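Local coordinates for protein beta-galactosidase (Trichoderma reesei, PDB 3OGV) that probably hydrolyses terminal non-reducing beta-D-galactose residues of beta-D-galactosides, at residues Tyr118-Val123 with Glu789-Gly794; Glu180-Ala185 with Asn215-Gly220. All coordinates share one frame; numbering follows the deposited sequence.

Interaction 1: residues Tyr118-Val123 with Glu789-Gly794; sequences YINAEV and ENWTTG. With PTQ (2-phenylethyl 1-thio-beta-D-galactopyranoside), chain E.
Tyr118 and Glu122 of the galactose-binding loop that follows strand 110-116 of the TIM barrel meet Glu789-Trp791, part of a loop far along the chain between strands 775-782 and 803-811. The compact part is buried. Tyr118 OH is gripped twice: it accepts Asn790 N at 2.7 Å, a nearly straight bond (163°), and donates to a lone pair of Asn120 OD1 in the carbonyl plane. That donation fixes the rotation of the Asn120 amide, whose ND2 donates a hydrogen bond to galactoside O4 (2.8 Å). The Glu789 carboxylate stacks on this amide with the planes 24° apart, CD lying 3.3 Å from OD1. Its extended chain carries OE2 to the type I' turn Asn120-Val123, where Glu122 N binds it at 2.8 Å. The looser side is at Trp791, an exposed residue whose indole edge and CB lie beside Asn120 OD1. Glu122 OE1 is hydrogen-bonded to Tyr342 and takes galactoside O5, while its OE2 takes O4. The like-charged Glu122 OE2 and Glu789 OE2 lie 3.8 Å apart, and one water joins the two carboxylates, donating to Glu122 OE2 and Glu789 OE1 at 2.6 Å each.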
loop_
_atom_site.group_PDB
_atom_site.type_symbol
_atom_site.label_atom_id
_atom_site.label_comp_id
_atom_site.label_asym_id
_atom_site.label_seq_id
_atom_site.Cartn_x
_atom_site.Cartn_y
_atom_site.Cartn_z
ATOM N N TYR A 118 14.728 2.584 10.026
ATOM C CA TYR A 118 13.479 3.277 10.292
ATOM C C TYR A 118 12.691 3.423 8.964
ATOM O O TYR A 118 13.285 3.881 7.977
ATOM C CB TYR A 118 13.747 4.715 10.874
ATOM C CG TYR A 118 12.484 5.357 11.304
ATOM C CD1 TYR A 118 11.814 4.849 12.433
ATOM C CD2 TYR A 118 11.912 6.395 10.589
ATOM C CE1 TYR A 118 10.624 5.358 12.786
ATOM C CE2 TYR A 118 10.660 6.911 10.903
ATOM C CZ TYR A 118 10.007 6.392 12.083
ATOM O OH TYR A 118 8.723 6.785 12.400
ATOM N N ILE A 119 11.407 3.027 8.988
ATOM C CA ILE A 119 10.619 3.117 7.730
ATOM C C ILE A 119 9.387 3.999 7.897
ATOM O O ILE A 119 8.813 4.433 6.877
ATOM C CB ILE A 119 10.157 1.748 7.172
ATOM C CG1 ILE A 119 9.294 0.977 8.216
ATOM C CG2 ILE A 119 11.389 0.991 6.767
ATOM C CD1 ILE A 119 8.558 -0.286 7.655
ATOM N N ASN A 120 8.941 4.362 9.143
ATOM C CA ASN A 120 7.724 5.139 9.369
ATOM C C ASN A 120 6.495 4.251 8.959
ATOM O O ASN A 120 6.165 3.281 9.663
ATOM C CB ASN A 120 7.741 6.544 8.730
ATOM C CG ASN A 120 6.874 7.494 9.433
ATOM O OD1 ASN A 120 7.066 7.754 10.669
ATOM N ND2 ASN A 120 5.863 8.107 8.793
ATOM N N ALA A 121 5.892 4.507 7.739
ATOM C CA ALA A 121 5.032 3.489 7.041
ATOM C C ALA A 121 3.711 3.247 7.770
ATOM O O ALA A 121 3.012 2.274 7.379
ATOM C CB ALA A 121 5.794 2.176 6.813
ATOM N N GLU A 122 3.364 4.008 8.796
ATOM C CA GLU A 122 2.181 3.748 9.614
ATOM C C GLU A 122 2.285 2.358 10.245
ATOM O O GLU A 122 1.211 1.729 10.501
ATOM C CB GLU A 122 0.860 4.034 8.855
ATOM C CG GLU A 122 0.650 5.509 8.606
ATOM C CD GLU A 122 1.509 6.085 7.499
ATOM O OE1 GLU A 122 1.432 5.617 6.359
ATOM O OE2 GLU A 122 2.244 7.073 7.751
ATOM N N VAL A 123 3.465 1.850 10.527
ATOM C CA VAL A 123 3.653 0.568 11.208
ATOM C C VAL A 123 4.045 0.873 12.693
ATOM O O VAL A 123 4.535 1.926 13.018
ATOM C CB VAL A 123 4.618 -0.404 10.594
ATOM C CG1 VAL A 123 4.235 -0.718 9.082
ATOM C CG2 VAL A 123 6.089 0.061 10.678
ATOM N N GLU A 789 5.124 5.997 16.021
ATOM C CA GLU A 789 6.246 6.297 15.132
ATOM C C GLU A 789 7.214 7.258 15.743
ATOM O O GLU A 789 7.026 7.786 16.860
ATOM C CB GLU A 789 5.667 6.927 13.802
ATOM C CG GLU A 789 4.885 5.894 12.953
ATOM C CD GLU A 789 4.221 6.591 11.771
ATOM O OE1 GLU A 789 3.705 7.736 11.913
ATOM O OE2 GLU A 789 4.236 5.895 10.727
ATOM N N ASN A 790 8.286 7.540 15.000
ATOM C CA ASN A 790 9.398 8.457 15.408
ATOM C C ASN A 790 9.760 9.357 14.236
ATOM O O ASN A 790 10.918 9.397 13.836
ATOM C CB ASN A 790 10.599 7.634 15.898
ATOM C CG ASN A 790 11.381 8.319 16.940
ATOM O OD1 ASN A 790 11.211 8.089 18.164
ATOM N ND2 ASN A 790 12.331 9.153 16.532
ATOM N N TRP A 791 8.770 10.086 13.744
ATOM C CA TRP A 791 9.089 10.824 12.517
ATOM C C TRP A 791 9.765 12.134 12.662
ATOM O O TRP A 791 9.986 12.833 11.632
ATOM C CB TRP A 791 7.960 10.950 11.547
ATOM C CG TRP A 791 6.672 11.262 12.156
ATOM C CD1 TRP A 791 5.627 10.352 12.365
ATOM C CD2 TRP A 791 6.125 12.570 12.449
ATOM N NE1 TRP A 791 4.536 11.023 12.865
ATOM C CE2 TRP A 791 4.787 12.369 12.929
ATOM C CE3 TRP A 791 6.654 13.897 12.449
ATOM C CZ2 TRP A 791 3.960 13.419 13.385
ATOM C CZ3 TRP A 791 5.820 14.952 12.917
ATOM C CH2 TRP A 791 4.493 14.687 13.399
ATOM N N THR A 792 10.009 12.581 13.875
ATOM C CA THR A 792 10.889 13.758 14.063
ATOM C C THR A 792 12.110 13.287 14.839
ATOM O O THR A 792 12.037 13.078 16.050
ATOM C CB THR A 792 10.179 14.830 14.848
ATOM O OG1 THR A 792 9.015 15.223 14.177
ATOM C CG2 THR A 792 11.055 16.126 15.009
ATOM N N THR A 793 13.266 13.238 14.212
ATOM C CA THR A 793 14.506 12.827 14.869
ATOM C C THR A 793 14.804 13.772 16.043
ATOM O O THR A 793 14.669 15.005 15.921
ATOM C CB THR A 793 15.653 12.904 13.854
ATOM O OG1 THR A 793 15.482 11.865 12.888
ATOM C CG2 THR A 793 17.010 12.660 14.540
ATOM N N GLY A 794 15.139 13.164 17.168
ATOM C CA GLY A 794 15.445 13.982 18.377
ATOM C C GLY A 794 14.259 14.050 19.311
ATOM O O GLY A 794 14.445 14.369 20.498
HETATM C C1 PTQ E . 6.040 9.430 4.304
HETATM O O1 PTQ E . 4.664 9.503 4.757
HETATM S S1 PTQ E . 6.845 10.961 4.937
HETATM C C2 PTQ E . 6.784 8.239 4.805
HETATM O O2 PTQ E . 8.076 8.148 4.273
HETATM C C3 PTQ E . 6.024 6.925 4.613
HETATM O O3 PTQ E . 6.647 5.896 5.323
HETATM C C4 PTQ E . 4.565 7.091 4.991
HETATM O O4 PTQ E . 4.554 7.234 6.448
HETATM C C5 PTQ E . 3.894 8.262 4.367
HETATM O O5 PTQ E . 1.659 7.514 4.468
HETATM C C6 PTQ E . 2.519 8.682 4.770
HETATM C C7 PTQ E . 5.876 12.242 4.103
HETATM C C8 PTQ E . 6.120 13.623 4.652
HETATM C C9 PTQ E . 5.282 14.639 3.985
HETATM C C10 PTQ E . 4.020 14.934 4.488
HETATM C C11 PTQ E . 3.225 15.864 3.784
HETATM C C12 PTQ E . 3.715 16.455 2.599
HETATM C C13 PTQ E . 4.955 16.099 2.128
HETATM C C14 PTQ E . 5.697 15.186 2.763
HETATM O O HOH W 1 2.440 8.566 9.832
#

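Interaction 2: residues Glu180-Ala185 with Asn215-Gly220; sequences EYSGAA and NDAFPG. With PTQ (2-phenylethyl 1-thio-beta-D-galactopyranoside), chain E.
The two segments, both without regular secondary structure, come closest at Glu180 and Asp216, whose CA atoms lie 4.8 Å apart, and here Glu180 CA makes a CA-H...O contact with Asn215 O while Tyr181 sits at the centre of an inverse gamma turn. Glu180 N donates almost straight (171°) to Asn215 OD1 at 2.9 Å, but arrives above the carbonyl plane instead of on a lone pair. The other end of this amide, ND2, is hydrogen-bonded to Glu278 and Asn179, so Asn215 ties the backbone of one galactose-binding residue to the side chains of two others.

Farther along, Ser182 OG holds two bonds at once: it accepts Ala217 N at 2.8 Å and donates to Asp216 OD1 at 2.7 Å, using the anti lone pair of that oxygen. The serine hydroxyl stands anti to its own carbonyl carbon (chi1 -59°), which turns it toward the opposing backbone. A water joins the same Asp216 OD1 to Ser182 O, while OD2 is taken by Tyr235 and Thr222, so both carboxylate oxygens of this buried aspartate are engaged. Phe218, an exposed residue, reaches the contact loosely through CE1, 3.9 Å from Ser182 O.

With Glu180 CG anti to the backbone N (chi1 -175°), that carbon lies alongside the Ala217 methyl and 3.7 Å from S1 of the bound thiogalactoside; a bend at chi2 then turns the carboxylate so that OE2 rests against Ala217 CB at 3.4 Å. Ala217 O, in turn, lies 3.2 Å from ligand phenyl carbon C14. The loop after strand 172-177 and the loop between helix 193-205 and strand 236-239 thus meet beside the thioglycosidic sulfur and the phenylethyl group, at the substrate-binding end of the TIM barrel.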
loop_
_atom_site.group_PDB
_atom_site.type_symbol
_atom_site.label_atom_id
_atom_site.label_comp_id
_atom_site.label_asym_id
_atom_site.label_seq_id
_atom_site.Cartn_x
_atom_site.Cartn_y
_atom_site.Cartn_z
ATOM N N GLU A 180 12.991 9.531 4.976
ATOM C CA GLU A 180 12.482 10.862 5.134
ATOM C C GLU A 180 13.237 11.580 6.299
ATOM O O GLU A 180 12.674 12.132 7.240
ATOM C CB GLU A 180 10.951 10.841 5.343
ATOM C CG GLU A 180 10.305 12.167 5.412
ATOM C CD GLU A 180 9.851 12.568 6.790
ATOM O OE1 GLU A 180 9.608 11.706 7.668
ATOM O OE2 GLU A 180 9.783 13.818 7.043
ATOM N N TYR A 181 14.564 11.580 6.118
ATOM C CA TYR A 181 15.459 12.191 7.125
ATOM C C TYR A 181 15.487 13.694 6.770
ATOM O O TYR A 181 16.362 14.090 5.964
ATOM C CB TYR A 181 16.798 11.424 7.108
ATOM C CG TYR A 181 17.765 12.029 8.128
ATOM C CD1 TYR A 181 17.586 11.748 9.507
ATOM C CD2 TYR A 181 18.877 12.787 7.744
ATOM C CE1 TYR A 181 18.467 12.257 10.446
ATOM C CE2 TYR A 181 19.768 13.269 8.676
ATOM C CZ TYR A 181 19.547 13.011 9.997
ATOM O OH TYR A 181 20.432 13.547 10.946
ATOM N N SER A 182 14.578 14.465 7.293
ATOM C CA SER A 182 14.228 15.741 6.745
ATOM C C SER A 182 14.226 16.930 7.684
ATOM O O SER A 182 14.135 18.085 7.262
ATOM C CB SER A 182 12.882 15.691 6.019
ATOM O OG SER A 182 12.980 14.712 4.974
ATOM N N GLY A 183 14.271 16.644 8.983
ATOM C CA GLY A 183 14.404 17.692 10.036
ATOM C C GLY A 183 14.535 17.018 11.375
ATOM O O GLY A 183 14.615 15.793 11.479
ATOM N N ALA A 184 14.610 17.883 12.405
ATOM C CA ALA A 184 14.877 17.414 13.766
ATOM C C ALA A 184 14.284 18.345 14.767
ATOM O O ALA A 184 13.954 19.476 14.455
ATOM C CB ALA A 184 16.337 17.145 14.033
ATOM N N ALA A 185 14.167 17.829 15.999
ATOM C CA ALA A 185 13.660 18.635 17.121
ATOM C C ALA A 185 14.648 19.801 17.378
ATOM O O ALA A 185 15.830 19.720 17.074
ATOM C CB ALA A 185 13.608 17.691 18.280
ATOM N N ASN A 215 14.590 10.189 0.170
ATOM C CA ASN A 215 13.182 10.526 0.091
ATOM C C ASN A 215 12.848 11.653 1.027
ATOM O O ASN A 215 12.041 11.536 1.934
ATOM C CB ASN A 215 12.234 9.283 0.233
ATOM C CG ASN A 215 12.251 8.733 1.683
ATOM O OD1 ASN A 215 13.330 8.622 2.286
ATOM N ND2 ASN A 215 11.091 8.296 2.137
ATOM N N ASP A 216 13.516 12.800 0.796
ATOM C CA ASP A 216 13.296 13.991 1.636
ATOM C C ASP A 216 11.830 14.409 1.637
ATOM O O ASP A 216 11.188 14.354 0.555
ATOM C CB ASP A 216 14.255 15.088 1.048
ATOM C CG ASP A 216 14.725 16.135 1.996
ATOM O OD1 ASP A 216 14.339 16.183 3.190
ATOM O OD2 ASP A 216 15.497 17.048 1.497
ATOM N N ALA A 217 11.256 14.904 2.729
ATOM C CA ALA A 217 9.865 15.265 2.765
ATOM C C ALA A 217 9.502 16.341 1.806
ATOM O O ALA A 217 8.348 16.381 1.338
ATOM C CB ALA A 217 9.432 15.660 4.198
ATOM N N PHE A 218 10.444 17.251 1.562
ATOM C CA PHE A 218 10.252 18.375 0.685
ATOM C C PHE A 218 11.639 18.642 0.113
ATOM O O PHE A 218 12.619 18.027 0.491
ATOM C CB PHE A 218 9.692 19.601 1.479
ATOM C CG PHE A 218 10.632 20.111 2.543
ATOM C CD1 PHE A 218 10.717 19.444 3.741
ATOM C CD2 PHE A 218 11.488 21.197 2.302
ATOM C CE1 PHE A 218 11.709 19.846 4.773
ATOM C CE2 PHE A 218 12.419 21.625 3.301
ATOM C CZ PHE A 218 12.523 20.906 4.483
ATOM N N PRO A 219 11.753 19.594 -0.845
ATOM C CA PRO A 219 13.072 19.802 -1.460
ATOM C C PRO A 219 13.955 20.673 -0.518
ATOM O O PRO A 219 14.135 21.842 -0.702
ATOM C CB PRO A 219 12.709 20.574 -2.776
ATOM C CG PRO A 219 11.192 20.485 -2.907
ATOM C CD PRO A 219 10.666 20.273 -1.573
ATOM N N GLY A 220 14.427 20.047 0.566
ATOM C CA GLY A 220 15.282 20.657 1.570
ATOM C C GLY A 220 16.743 20.461 1.199
ATOM O O GLY A 220 17.600 21.134 1.865
HETATM C C1 PTQ E . 6.040 9.430 4.304
HETATM O O1 PTQ E . 4.664 9.503 4.757
HETATM S S1 PTQ E . 6.845 10.961 4.937
HETATM C C2 PTQ E . 6.784 8.239 4.805
HETATM O O2 PTQ E . 8.076 8.148 4.273
HETATM C C3 PTQ E . 6.024 6.925 4.613
HETATM O O3 PTQ E . 6.647 5.896 5.323
HETATM C C4 PTQ E . 4.565 7.091 4.991
HETATM O O4 PTQ E . 4.554 7.234 6.448
HETATM C C5 PTQ E . 3.894 8.262 4.367
HETATM O O5 PTQ E . 1.659 7.514 4.468
HETATM C C6 PTQ E . 2.519 8.682 4.770
HETATM C C7 PTQ E . 5.876 12.242 4.103
HETATM C C8 PTQ E . 6.120 13.623 4.652
HETATM C C9 PTQ E . 5.282 14.639 3.985
HETATM C C10 PTQ E . 4.020 14.934 4.488
HETATM C C11 PTQ E . 3.225 15.864 3.784
HETATM C C12 PTQ E . 3.715 16.455 2.599
HETATM C C13 PTQ E . 4.955 16.099 2.128
HETATM C C14 PTQ E . 5.697 15.186 2.763
HETATM O O HOH W 2 15.543 10.912 3.505
HETATM O O HOH W 3 15.367 18.280 4.606
#

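The centres of interactions 1 and 2 are 12 Å apart, and both contacts touch the same bound thiogalactoside. Segments 118-123, 180-185 and 215-220 all belong to the family 35 TIM-barrel region; the first two follow the neighbouring parallel strands 110-116 and 172-177. Segment 789-794 comes from much later in the chain, so interaction 2 is nested within the long loop closed by interaction 1. The two also meet directly: Thr793 O lies 2.9 Å from Ala185 N, a probable hydrogen bond, and packs near Ala184. The late loop therefore touches the barrel loops 118-123 and 180-185, and backs the galactose-binding loop as a second shell.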